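Local coordinates for protein anaerobically-induced outer membrane porin OprE (Pseudomonas aeruginosa, PDB 4FRX) that probably acts as a porin, a beta-barrel channel that lets small solutes diffuse across the outer membrane, at residues A[88-92]-A[168-172]; A[144-148]-A[159-163]; A[248-254]-A[277-281]; A[324-328]-A[341-345]; A[355-359]-A[386-391]. All coordinates share one frame; numbering follows the deposited sequence.

Contact 1 of 5, residues A[88-92]-A[168-172]; sequences GTVFP and GRNST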
# COMPACT_ATOMS: atom_id res chain seq x y z
N GLY A 88 3.59 -9.01 16.81
CA GLY A 88 2.55 -8.07 17.17
C GLY A 88 2.00 -7.30 15.99
O GLY A 88 1.32 -6.29 16.16
N THR A 89 2.30 -7.76 14.78
CA THR A 89 1.80 -7.09 13.58
C THR A 89 0.83 -7.98 12.80
O THR A 89 0.21 -7.53 11.85
CB THR A 89 2.96 -6.63 12.63
OG1 THR A 89 3.80 -7.74 12.30
CG2 THR A 89 3.80 -5.53 13.28
N VAL A 90 0.70 -9.23 13.22
CA VAL A 90 -0.21 -10.15 12.54
C VAL A 90 -1.57 -10.26 13.24
O VAL A 90 -2.60 -10.16 12.59
CB VAL A 90 0.41 -11.55 12.38
CG1 VAL A 90 -0.51 -12.43 11.57
CG2 VAL A 90 1.78 -11.45 11.72
N PHE A 91 -1.55 -10.47 14.56
CA PHE A 91 -2.77 -10.70 15.37
C PHE A 91 -3.04 -9.60 16.40
O PHE A 91 -2.11 -9.08 17.00
CB PHE A 91 -2.65 -12.04 16.12
CG PHE A 91 -2.73 -13.23 15.22
CD1 PHE A 91 -3.96 -13.72 14.82
CD2 PHE A 91 -1.58 -13.82 14.73
CE1 PHE A 91 -4.05 -14.79 13.96
CE2 PHE A 91 -1.66 -14.91 13.87
CZ PHE A 91 -2.89 -15.38 13.48
N PRO A 92 -4.32 -9.26 16.62
CA PRO A 92 -4.65 -8.35 17.73
C PRO A 92 -4.39 -9.02 19.08
O PRO A 92 -4.20 -10.24 19.13
CB PRO A 92 -6.15 -8.11 17.54
CG PRO A 92 -6.65 -9.28 16.77
CD PRO A 92 -5.51 -9.73 15.89
N GLY A 168 -7.13 -1.94 10.48
CA GLY A 168 -5.78 -2.43 10.29
C GLY A 168 -5.68 -3.90 9.96
O GLY A 168 -6.63 -4.67 10.15
N ARG A 169 -4.52 -4.31 9.47
CA ARG A 169 -4.30 -5.71 9.10
C ARG A 169 -4.38 -6.63 10.32
O ARG A 169 -4.73 -7.81 10.20
CB ARG A 169 -2.95 -5.86 8.38
CG ARG A 169 -1.75 -5.47 9.23
CD ARG A 169 -0.54 -5.17 8.37
NE ARG A 169 0.57 -4.71 9.21
CZ ARG A 169 1.78 -4.43 8.75
NH1 ARG A 169 2.03 -4.51 7.45
NH2 ARG A 169 2.73 -4.03 9.59
N ASN A 170 -4.09 -6.08 11.50
CA ASN A 170 -4.05 -6.84 12.74
C ASN A 170 -5.19 -6.46 13.69
O ASN A 170 -5.05 -6.54 14.91
CB ASN A 170 -2.73 -6.56 13.46
CG ASN A 170 -2.57 -5.09 13.81
OD1 ASN A 170 -3.24 -4.23 13.24
ND2 ASN A 170 -1.67 -4.80 14.75
N SER A 171 -6.32 -6.05 13.12
CA SER A 171 -7.44 -5.55 13.90
C SER A 171 -8.80 -5.97 13.33
O SER A 171 -8.89 -6.37 12.16
CB SER A 171 -7.38 -4.03 13.99
OG SER A 171 -8.51 -3.51 14.67
N THR A 172 -9.84 -5.88 14.14
CA THR A 172 -11.21 -6.07 13.64
C THR A 172 -11.99 -4.76 13.66
O THR A 172 -13.14 -4.71 13.23
CB THR A 172 -12.01 -7.06 14.52
OG1 THR A 172 -12.12 -6.53 15.84
CG2 THR A 172 -11.31 -8.42 14.58
O HOH W 1 -1.10 -6.62 17.31
O HOH W 2 -2.66 -9.57 9.91
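Two loops of the OprD-family porin barrel, one between strands 59-71 and 102-114 and the other between strands 156-167 and 174-176, meet around N170, which touches T89 O and the ring of P92. The second loop bends as a type I beta turn from G168 to S171, which presents N170 to its partner. N170 directs CB at the first loop, 3.5 Å from T89 O. Its CG stands between the backbone N and the carbonyl carbon (chi1 60°), and this rotation brings the amide nitrogen to the G88 side of that loop, with N170 ND2 3.6 Å from G88 O and a water between them. That water accepts from N170 ND2 at 3.2 Å and donates to both G88 O and F91 O; ND2 gives another bond to D317 O. A second water donates to V90 O and to R169 O, each at 2.7 Å. The P92 ring lies against the backbone carbonyl of N170, P92 CB being 3.3 Å from N170 O. R169 runs extended alongside T89, the two side chains pointing the same way, with R169 NH2 4.0 Å from T89 CB. Its polar end is held elsewhere, NE by G318 O and NH1 by N134 OD1, while T89 OG1 bonds R137 NE and E40 receives the backbone N of G88 and of T89. No direct hydrogen bond crosses the contact. T89 O is buried without a hydrogen-bond partner in the model, although the nearby guanidinium charge of R169 may offset part of that cost, and the polar link between the loops depends on water.

Contact 2 of 5, residues A[144-148]-A[159-163]; sequences EGGQV and VAGQL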
# COMPACT_ATOMS: atom_id res chain seq x y z
N GLU A 144 -13.35 2.42 5.14
CA GLU A 144 -14.78 2.63 4.97
C GLU A 144 -15.01 4.00 4.34
O GLU A 144 -14.41 4.98 4.76
CB GLU A 144 -15.51 2.58 6.31
CG GLU A 144 -15.38 1.26 7.07
CD GLU A 144 -16.05 0.10 6.37
OE1 GLU A 144 -15.41 -0.96 6.23
OE2 GLU A 144 -17.23 0.25 5.97
N GLY A 145 -15.89 4.08 3.35
CA GLY A 145 -16.17 5.37 2.74
C GLY A 145 -17.12 5.28 1.57
O GLY A 145 -17.86 4.31 1.43
N GLY A 146 -17.08 6.29 0.70
CA GLY A 146 -17.90 6.31 -0.50
C GLY A 146 -16.99 6.64 -1.66
O GLY A 146 -16.07 7.43 -1.50
N GLN A 147 -17.25 6.07 -2.83
CA GLN A 147 -16.36 6.25 -3.98
C GLN A 147 -17.09 6.09 -5.32
O GLN A 147 -17.91 5.19 -5.48
CB GLN A 147 -15.22 5.22 -3.90
CG GLN A 147 -14.26 5.25 -5.06
CD GLN A 147 -13.22 4.15 -4.98
OE1 GLN A 147 -12.14 4.34 -4.43
NE2 GLN A 147 -13.53 3.00 -5.57
N VAL A 148 -16.78 6.95 -6.28
CA VAL A 148 -17.25 6.77 -7.65
C VAL A 148 -16.07 6.56 -8.59
O VAL A 148 -15.06 7.24 -8.50
CB VAL A 148 -18.12 7.96 -8.13
CG1 VAL A 148 -17.35 9.26 -8.09
CG2 VAL A 148 -18.65 7.70 -9.54
N VAL A 159 -11.63 8.58 -10.74
CA VAL A 159 -12.07 8.18 -9.41
C VAL A 159 -12.15 9.39 -8.50
O VAL A 159 -11.39 10.36 -8.66
CB VAL A 159 -11.16 7.05 -8.80
CG1 VAL A 159 -9.75 7.54 -8.58
CG2 VAL A 159 -11.74 6.48 -7.49
N ALA A 160 -13.11 9.36 -7.58
CA ALA A 160 -13.25 10.37 -6.55
C ALA A 160 -13.93 9.67 -5.39
O ALA A 160 -14.79 8.83 -5.59
CB ALA A 160 -14.12 11.53 -7.04
N GLY A 161 -13.52 10.01 -4.17
CA GLY A 161 -14.09 9.35 -3.01
C GLY A 161 -13.78 10.09 -1.73
O GLY A 161 -13.07 11.10 -1.73
N GLN A 162 -14.36 9.59 -0.65
CA GLN A 162 -14.17 10.13 0.68
C GLN A 162 -14.05 8.94 1.61
O GLN A 162 -14.93 8.07 1.59
CB GLN A 162 -15.40 10.95 1.07
CG GLN A 162 -15.37 11.44 2.51
CD GLN A 162 -16.57 12.30 2.86
OE1 GLN A 162 -17.29 12.76 1.99
NE2 GLN A 162 -16.77 12.53 4.16
N LEU A 163 -12.99 8.89 2.41
CA LEU A 163 -12.82 7.82 3.39
C LEU A 163 -12.98 8.35 4.81
O LEU A 163 -12.62 9.49 5.10
CB LEU A 163 -11.43 7.16 3.25
CG LEU A 163 -11.05 6.70 1.85
CD1 LEU A 163 -9.66 6.08 1.82
CD2 LEU A 163 -12.10 5.70 1.36
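Q147 leans across its neighbouring strand onto V159, next to a place where G161 brings no side chain. Q147 CB starts 4.0 Å from A160 O. CG lies anti to the backbone N (chi1 177°), which sends the extended chain over V159: Q147 CG is 3.7 Å from V159 CG2, and CD and OE1 pass the same methyl. At the tip, OE1 is hydrogen-bonded to Y197 OH of strand 195-203, so the aliphatic part packs while the amide oxygen finds its partner on the next strand but one. Q147 and L163 point to one face, V148, A160 and Q162 to the other, where V148 CG1 touches A160 CB at 4.1 Å. The backbones are joined by two hydrogen-bonded pairs. G146 and Q162 exchange bonds of 2.9 Å in both directions, G146 N to Q162 O and Q162 N to G146 O, and V148 N reaches A160 O at 2.8 Å while A160 N returns to V148 O. In the non-hydrogen-bonded pairs Q147/G161 and G145/L163 one partner is glycine and the chains come close, G145 CA lying within 3.2 Å of Q162 O in a CA-H...O contact. The segment axes approach to 4.7 Å, their directions 164° apart. Two consecutive strands, 142-150 and 156-167, paired in this way form the antiparallel beta hairpin from which outer-membrane barrels of the OprD family are built.

Contact 3 of 5, residues A[248-254]-A[277-281]; sequences SSSDGKN and GEVDN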
# COMPACT_ATOMS: atom_id res chain seq x y z
N SER A 248 3.21 17.86 -1.11
CA SER A 248 2.37 17.71 0.07
C SER A 248 2.50 18.95 0.95
O SER A 248 3.61 19.38 1.27
CB SER A 248 2.80 16.50 0.88
OG SER A 248 2.80 15.30 0.12
N SER A 249 1.37 19.52 1.33
CA SER A 249 1.39 20.72 2.17
C SER A 249 0.34 20.62 3.25
O SER A 249 -0.50 19.72 3.22
CB SER A 249 1.16 21.97 1.31
OG SER A 249 -0.07 21.89 0.62
N SER A 250 0.37 21.55 4.20
CA SER A 250 -0.53 21.50 5.34
C SER A 250 -1.97 21.85 5.01
O SER A 250 -2.25 22.59 4.07
CB SER A 250 -0.03 22.42 6.45
OG SER A 250 0.03 23.76 6.00
N ASP A 251 -2.89 21.30 5.81
CA ASP A 251 -4.31 21.59 5.68
C ASP A 251 -4.87 21.79 7.08
O ASP A 251 -4.46 21.10 8.01
CB ASP A 251 -5.04 20.43 5.00
CG ASP A 251 -6.56 20.65 4.94
OD1 ASP A 251 -7.02 21.28 3.97
OD2 ASP A 251 -7.28 20.20 5.86
N GLY A 252 -5.78 22.74 7.23
CA GLY A 252 -6.47 22.93 8.50
C GLY A 252 -5.57 23.09 9.71
O GLY A 252 -4.67 23.92 9.71
N LYS A 253 -5.80 22.27 10.73
CA LYS A 253 -5.10 22.38 12.01
C LYS A 253 -3.58 22.28 11.90
O LYS A 253 -2.85 23.03 12.54
CB LYS A 253 -5.63 21.34 13.00
CG LYS A 253 -7.09 21.57 13.39
CD LYS A 253 -7.54 20.61 14.47
CE LYS A 253 -8.97 20.89 14.93
NZ LYS A 253 -9.16 22.31 15.31
N ASN A 254 -3.12 21.35 11.07
CA ASN A 254 -1.69 21.20 10.85
C ASN A 254 -1.05 22.48 10.29
O ASN A 254 0.14 22.74 10.51
CB ASN A 254 -1.43 20.01 9.93
CG ASN A 254 0.03 19.82 9.63
OD1 ASN A 254 0.52 20.23 8.57
ND2 ASN A 254 0.75 19.23 10.57
N GLY A 277 5.87 18.52 13.26
CA GLY A 277 5.49 19.86 12.82
C GLY A 277 4.61 19.89 11.59
O GLY A 277 3.80 19.00 11.37
N GLU A 278 4.78 20.93 10.78
CA GLU A 278 3.88 21.19 9.67
C GLU A 278 4.21 20.25 8.52
O GLU A 278 5.38 20.00 8.26
CB GLU A 278 4.05 22.63 9.20
CG GLU A 278 2.93 23.10 8.30
CD GLU A 278 3.05 24.55 7.90
OE1 GLU A 278 4.09 25.19 8.19
OE2 GLU A 278 2.09 25.06 7.28
N VAL A 279 3.20 19.74 7.82
CA VAL A 279 3.45 18.99 6.59
C VAL A 279 4.08 19.95 5.57
O VAL A 279 3.63 21.08 5.43
CB VAL A 279 2.17 18.34 6.01
CG1 VAL A 279 2.43 17.77 4.63
CG2 VAL A 279 1.67 17.25 6.94
N ASP A 280 5.11 19.47 4.87
CA ASP A 280 5.94 20.29 3.99
C ASP A 280 6.92 19.33 3.32
O ASP A 280 8.06 19.19 3.75
CB ASP A 280 6.72 21.34 4.82
CG ASP A 280 7.77 22.09 4.00
OD1 ASP A 280 7.48 22.44 2.84
OD2 ASP A 280 8.89 22.33 4.52
N ASN A 281 6.47 18.66 2.26
CA ASN A 281 7.29 17.67 1.58
C ASN A 281 7.07 17.68 0.06
O ASN A 281 5.94 17.75 -0.42
CB ASN A 281 7.00 16.27 2.15
CG ASN A 281 7.88 15.18 1.54
OD1 ASN A 281 8.91 14.82 2.09
ND2 ASN A 281 7.45 14.64 0.41
O HOH W 3 5.24 15.04 -1.11
O HOH W 4 3.03 23.21 4.02
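The side-chain amide of N254 uses its edge to hold the backbone of 277-279 at two points. V279 N donates to N254 OD1 at 2.8 Å, almost straight (173°) and in the carbonyl plane on a lone pair. N254 ND2 in turn donates to G277 O, which lies in the amide plane, although the nitrogen stands above the plane of that carbonyl. With OD1 accepting from V279 N and ND2 donating to G277 O and Y264 O, the amide's orientation is set from both ends. The second flat group is the E278 carboxylate: S250 OG donates to the anti lone pair of E278 OE2 at 2.8 Å, with the extended E278 chain bringing its CG to 3.6 Å from S250 CB. V279 crosses N254 at about a right angle and rests CG1 3.8 Å from S249 O. One water spans S250 N and V279 O, and another joins N281 O to S248 OG, which also bonds Q223 NE2. Further along, S248 N bonds N281 O at 2.8 Å and N281 N returns to S248 O. Strand 237-250 ends and 280-292 begins here, paired firmly at S248 and N281; beyond that pair side chains and water make the links, at the root of a long connecting loop of the barrel.

Contact 4 of 5, residues A[324-328]-A[341-345]; sequences YLITD and TWQVR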
# COMPACT_ATOMS: atom_id res chain seq x y z
N TYR A 324 2.97 5.35 -1.82
CA TYR A 324 3.18 5.10 -3.25
C TYR A 324 4.53 5.68 -3.71
O TYR A 324 4.60 6.53 -4.61
CB TYR A 324 2.01 5.61 -4.10
CG TYR A 324 2.09 5.13 -5.53
CD1 TYR A 324 2.06 3.76 -5.83
CD2 TYR A 324 2.24 6.02 -6.60
CE1 TYR A 324 2.16 3.30 -7.13
CE2 TYR A 324 2.33 5.57 -7.91
CZ TYR A 324 2.29 4.20 -8.17
OH TYR A 324 2.37 3.74 -9.47
N LEU A 325 5.59 5.20 -3.08
CA LEU A 325 6.96 5.59 -3.38
C LEU A 325 7.69 4.38 -3.94
O LEU A 325 7.45 3.24 -3.50
CB LEU A 325 7.67 6.08 -2.10
CG LEU A 325 7.09 7.31 -1.37
CD1 LEU A 325 7.83 7.59 -0.05
CD2 LEU A 325 7.10 8.56 -2.27
N ILE A 326 8.63 4.61 -4.86
CA ILE A 326 9.47 3.53 -5.39
C ILE A 326 10.35 2.88 -4.34
O ILE A 326 10.96 1.83 -4.59
CB ILE A 326 10.32 3.97 -6.61
CG1 ILE A 326 11.28 5.11 -6.25
CG2 ILE A 326 9.41 4.35 -7.78
CD1 ILE A 326 12.29 5.44 -7.37
N THR A 327 10.39 3.50 -3.16
CA THR A 327 11.19 3.04 -2.04
C THR A 327 10.36 2.35 -0.95
O THR A 327 10.89 2.03 0.11
CB THR A 327 11.96 4.21 -1.40
OG1 THR A 327 11.03 5.20 -0.93
CG2 THR A 327 12.93 4.85 -2.41
N ASP A 328 9.08 2.12 -1.19
CA ASP A 328 8.26 1.42 -0.20
C ASP A 328 8.55 -0.06 -0.38
O ASP A 328 8.05 -0.68 -1.31
CB ASP A 328 6.77 1.72 -0.37
CG ASP A 328 5.91 1.10 0.75
OD1 ASP A 328 5.97 -0.12 0.97
OD2 ASP A 328 5.17 1.85 1.42
N THR A 341 17.44 8.75 -2.05
CA THR A 341 17.61 7.31 -2.09
C THR A 341 17.88 6.83 -3.51
O THR A 341 17.12 7.14 -4.41
CB THR A 341 16.34 6.60 -1.55
OG1 THR A 341 16.03 7.10 -0.24
CG2 THR A 341 16.54 5.10 -1.47
N TRP A 342 18.97 6.09 -3.70
CA TRP A 342 19.17 5.39 -4.96
C TRP A 342 18.86 3.90 -4.79
O TRP A 342 18.92 3.37 -3.69
CB TRP A 342 20.58 5.61 -5.52
CG TRP A 342 21.72 5.07 -4.70
CD1 TRP A 342 22.46 5.76 -3.79
CD2 TRP A 342 22.29 3.76 -4.77
NE1 TRP A 342 23.45 4.96 -3.27
CE2 TRP A 342 23.36 3.72 -3.84
CE3 TRP A 342 21.98 2.59 -5.49
CZ2 TRP A 342 24.13 2.58 -3.63
CZ3 TRP A 342 22.77 1.45 -5.27
CH2 TRP A 342 23.82 1.46 -4.36
N GLN A 343 18.52 3.24 -5.88
CA GLN A 343 18.20 1.82 -5.79
C GLN A 343 18.54 1.11 -7.08
O GLN A 343 18.53 1.70 -8.16
CB GLN A 343 16.72 1.62 -5.46
CG GLN A 343 15.78 2.09 -6.57
CD GLN A 343 14.33 1.82 -6.23
OE1 GLN A 343 13.74 0.85 -6.69
NE2 GLN A 343 13.76 2.69 -5.41
N VAL A 344 18.86 -0.17 -6.95
CA VAL A 344 19.05 -1.04 -8.09
C VAL A 344 18.20 -2.28 -7.91
O VAL A 344 18.04 -2.78 -6.80
CB VAL A 344 20.53 -1.40 -8.31
CG1 VAL A 344 21.33 -0.15 -8.63
CG2 VAL A 344 21.11 -2.09 -7.09
N ARG A 345 17.64 -2.76 -9.02
CA ARG A 345 16.76 -3.92 -8.98
C ARG A 345 17.22 -4.96 -9.98
O ARG A 345 17.69 -4.62 -11.06
CB ARG A 345 15.34 -3.51 -9.37
CG ARG A 345 14.71 -2.48 -8.46
CD ARG A 345 13.26 -2.25 -8.85
NE ARG A 345 12.67 -1.25 -7.98
CZ ARG A 345 11.37 -1.04 -7.86
NH1 ARG A 345 10.50 -1.78 -8.54
NH2 ARG A 345 10.93 -0.09 -7.03
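I326 leads the contact, at the second position of a type I beta turn from L325 to D328 in a loop that lies against a wall strand of the porin barrel, 340-349. Its side chain points to the strand, and CG1, set between the backbone N and the carbonyl carbon (chi1 61°), comes 3.6 Å from Q343 NE2. The carbonyl of the same residue draws the polar groups. Q343 NE2 donates to I326 O at 3.0 Å with an angle of 166° at the hydrogen, yet it approaches from well above the carbonyl plane instead of along a lone pair. R345 NH2 adds a weak bond to I326 O. Next in sequence, T327 meets T341 tip to tip, T327 CG2 and T341 CG2 being 3.7 Å apart. The T327 hydroxyl is turned to other partners, K333 O and Q302 NE2. D328 closes the turn with its backbone N bonded to L325 O. T341, Q343 and R345 all face the loop, whereas W342 and V344 are exposed on the other face of the strand. I326 O is thus held mainly by Q343, which R345, two residues further along the strand, in turn positions: R345 takes Q343 OE1 side-on with two nitrogens, NE at 2.7 Å nearly in line with the C=O bond and NH2 at 3.0 Å on a lone pair.

Contact 5 of 5, residues A[355-359]-A[386-391]; sequences VPGLT and LAYVIP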
# COMPACT_ATOMS: atom_id res chain seq x y z
N VAL A 355 11.17 -23.34 -16.37
CA VAL A 355 10.53 -23.48 -15.06
C VAL A 355 9.46 -22.42 -14.86
O VAL A 355 9.62 -21.53 -14.03
CB VAL A 355 11.56 -23.39 -13.92
CG1 VAL A 355 11.00 -24.00 -12.62
CG2 VAL A 355 12.85 -24.07 -14.31
N PRO A 356 8.35 -22.50 -15.62
CA PRO A 356 7.32 -21.46 -15.54
C PRO A 356 6.73 -21.42 -14.13
O PRO A 356 6.54 -22.46 -13.50
CB PRO A 356 6.28 -21.92 -16.56
CG PRO A 356 6.44 -23.39 -16.62
CD PRO A 356 7.91 -23.64 -16.45
N GLY A 357 6.48 -20.21 -13.64
CA GLY A 357 5.94 -20.04 -12.31
C GLY A 357 6.98 -19.72 -11.24
O GLY A 357 6.61 -19.34 -10.13
N LEU A 358 8.26 -19.91 -11.56
CA LEU A 358 9.34 -19.58 -10.63
C LEU A 358 9.96 -18.22 -10.99
O LEU A 358 10.36 -17.99 -12.13
CB LEU A 358 10.43 -20.67 -10.59
CG LEU A 358 11.62 -20.44 -9.64
CD1 LEU A 358 11.25 -20.59 -8.17
CD2 LEU A 358 12.81 -21.35 -9.96
N THR A 359 10.03 -17.32 -10.01
CA THR A 359 10.64 -16.01 -10.24
C THR A 359 11.55 -15.61 -9.07
O THR A 359 11.33 -16.00 -7.93
CB THR A 359 9.58 -14.90 -10.42
OG1 THR A 359 8.74 -14.85 -9.26
CG2 THR A 359 8.71 -15.13 -11.65
N LEU A 386 11.68 -14.73 -3.54
CA LEU A 386 11.69 -15.94 -4.35
C LEU A 386 10.29 -16.52 -4.30
O LEU A 386 9.77 -16.76 -3.21
CB LEU A 386 12.69 -16.94 -3.77
CG LEU A 386 12.82 -18.29 -4.49
CD1 LEU A 386 13.39 -18.10 -5.89
CD2 LEU A 386 13.71 -19.23 -3.68
N ALA A 387 9.67 -16.71 -5.45
CA ALA A 387 8.30 -17.23 -5.49
C ALA A 387 8.14 -18.32 -6.53
O ALA A 387 8.69 -18.24 -7.62
CB ALA A 387 7.32 -16.10 -5.77
N TYR A 388 7.39 -19.36 -6.16
CA TYR A 388 6.99 -20.39 -7.11
C TYR A 388 5.48 -20.59 -7.08
O TYR A 388 4.89 -20.92 -6.04
CB TYR A 388 7.68 -21.72 -6.80
CG TYR A 388 7.39 -22.78 -7.84
CD1 TYR A 388 7.67 -22.55 -9.18
CD2 TYR A 388 6.85 -24.01 -7.49
CE1 TYR A 388 7.41 -23.51 -10.15
CE2 TYR A 388 6.59 -24.98 -8.45
CZ TYR A 388 6.88 -24.73 -9.77
OH TYR A 388 6.63 -25.68 -10.73
N VAL A 389 4.85 -20.38 -8.23
CA VAL A 389 3.44 -20.70 -8.39
C VAL A 389 3.31 -21.90 -9.33
O VAL A 389 3.75 -21.86 -10.48
CB VAL A 389 2.66 -19.50 -8.95
CG1 VAL A 389 1.20 -19.91 -9.26
CG2 VAL A 389 2.70 -18.35 -7.96
N ILE A 390 2.72 -22.98 -8.81
CA ILE A 390 2.54 -24.21 -9.59
C ILE A 390 1.67 -23.91 -10.81
O ILE A 390 0.52 -23.52 -10.68
CB ILE A 390 1.94 -25.35 -8.74
CG1 ILE A 390 2.86 -25.66 -7.56
CG2 ILE A 390 1.74 -26.62 -9.58
CD1 ILE A 390 2.33 -26.73 -6.63
N PRO A 391 2.25 -24.09 -12.01
CA PRO A 391 1.66 -23.69 -13.29
C PRO A 391 0.56 -24.61 -13.82
O PRO A 391 -0.31 -24.14 -14.55
CB PRO A 391 2.87 -23.71 -14.24
CG PRO A 391 3.76 -24.72 -13.67
CD PRO A 391 3.60 -24.64 -12.18
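Segments 355-359 and 386-391 run antiparallel, joined by backbone hydrogen bonds from V389 N to G357 O at 2.8 Å, with V389 N above the plane of the G357 carbonyl, from T359 N to A387 O at 2.9 Å and from A387 N to T359 O. Y388 puts its ring beside the type II beta turn that runs from V355 to L358. CG anti to the backbone N (chi1 -174°) lays the ring along the first segment, so that L358 N and CA are met at the ring edge and L358 CB lies 3.6 Å from Y388 CD1; the two side chains cross at about a right angle. L358 then turns CD1 to the L386 methyl CD1, 4.0 Å away. These residues open and close the paired strands 358-370 and 377-389, a beta hairpin of the barrel wall, and the contact is at the end of the hairpin away from its connecting turn. A bound C8E detergent molecule near L386 is consistent with a surface facing the membrane. F350 also packs on V355 and L358. On the other face, T359 OG1 rests 4.0 Å from A387 CB. G357, with phi 98°, takes the third position of the turn, and its CA sits close against V389 O. P356, at the second position, touches P391, CG to CG at 4.2 Å, and P391 CG also approaches P356 O at 3.6 Å.

Contacts 2 and 5 pair wall strands of the barrel, and contact 3 pairs strand ends and the loop beyond them, whereas contact 1 joins two loops and contact 4 lays a loop on a wall strand. Contacts 3 and 5 are the most widely separated, with centres 44 Å apart on opposite sides of the chain's centre. Contact 4 has the closest approach to contact 3, nearest atoms about 7 Å apart, and follows into contact 5 through the neighbouring strands 340-349 and 358-370. Along the chain, contact 2 falls between the two halves of contact 1, nearest atoms about 8 Å apart. Bound C8E lies about 5 Å from the side chain of L386 in contact 5 and about 6 Å from that of E144 in contact 2.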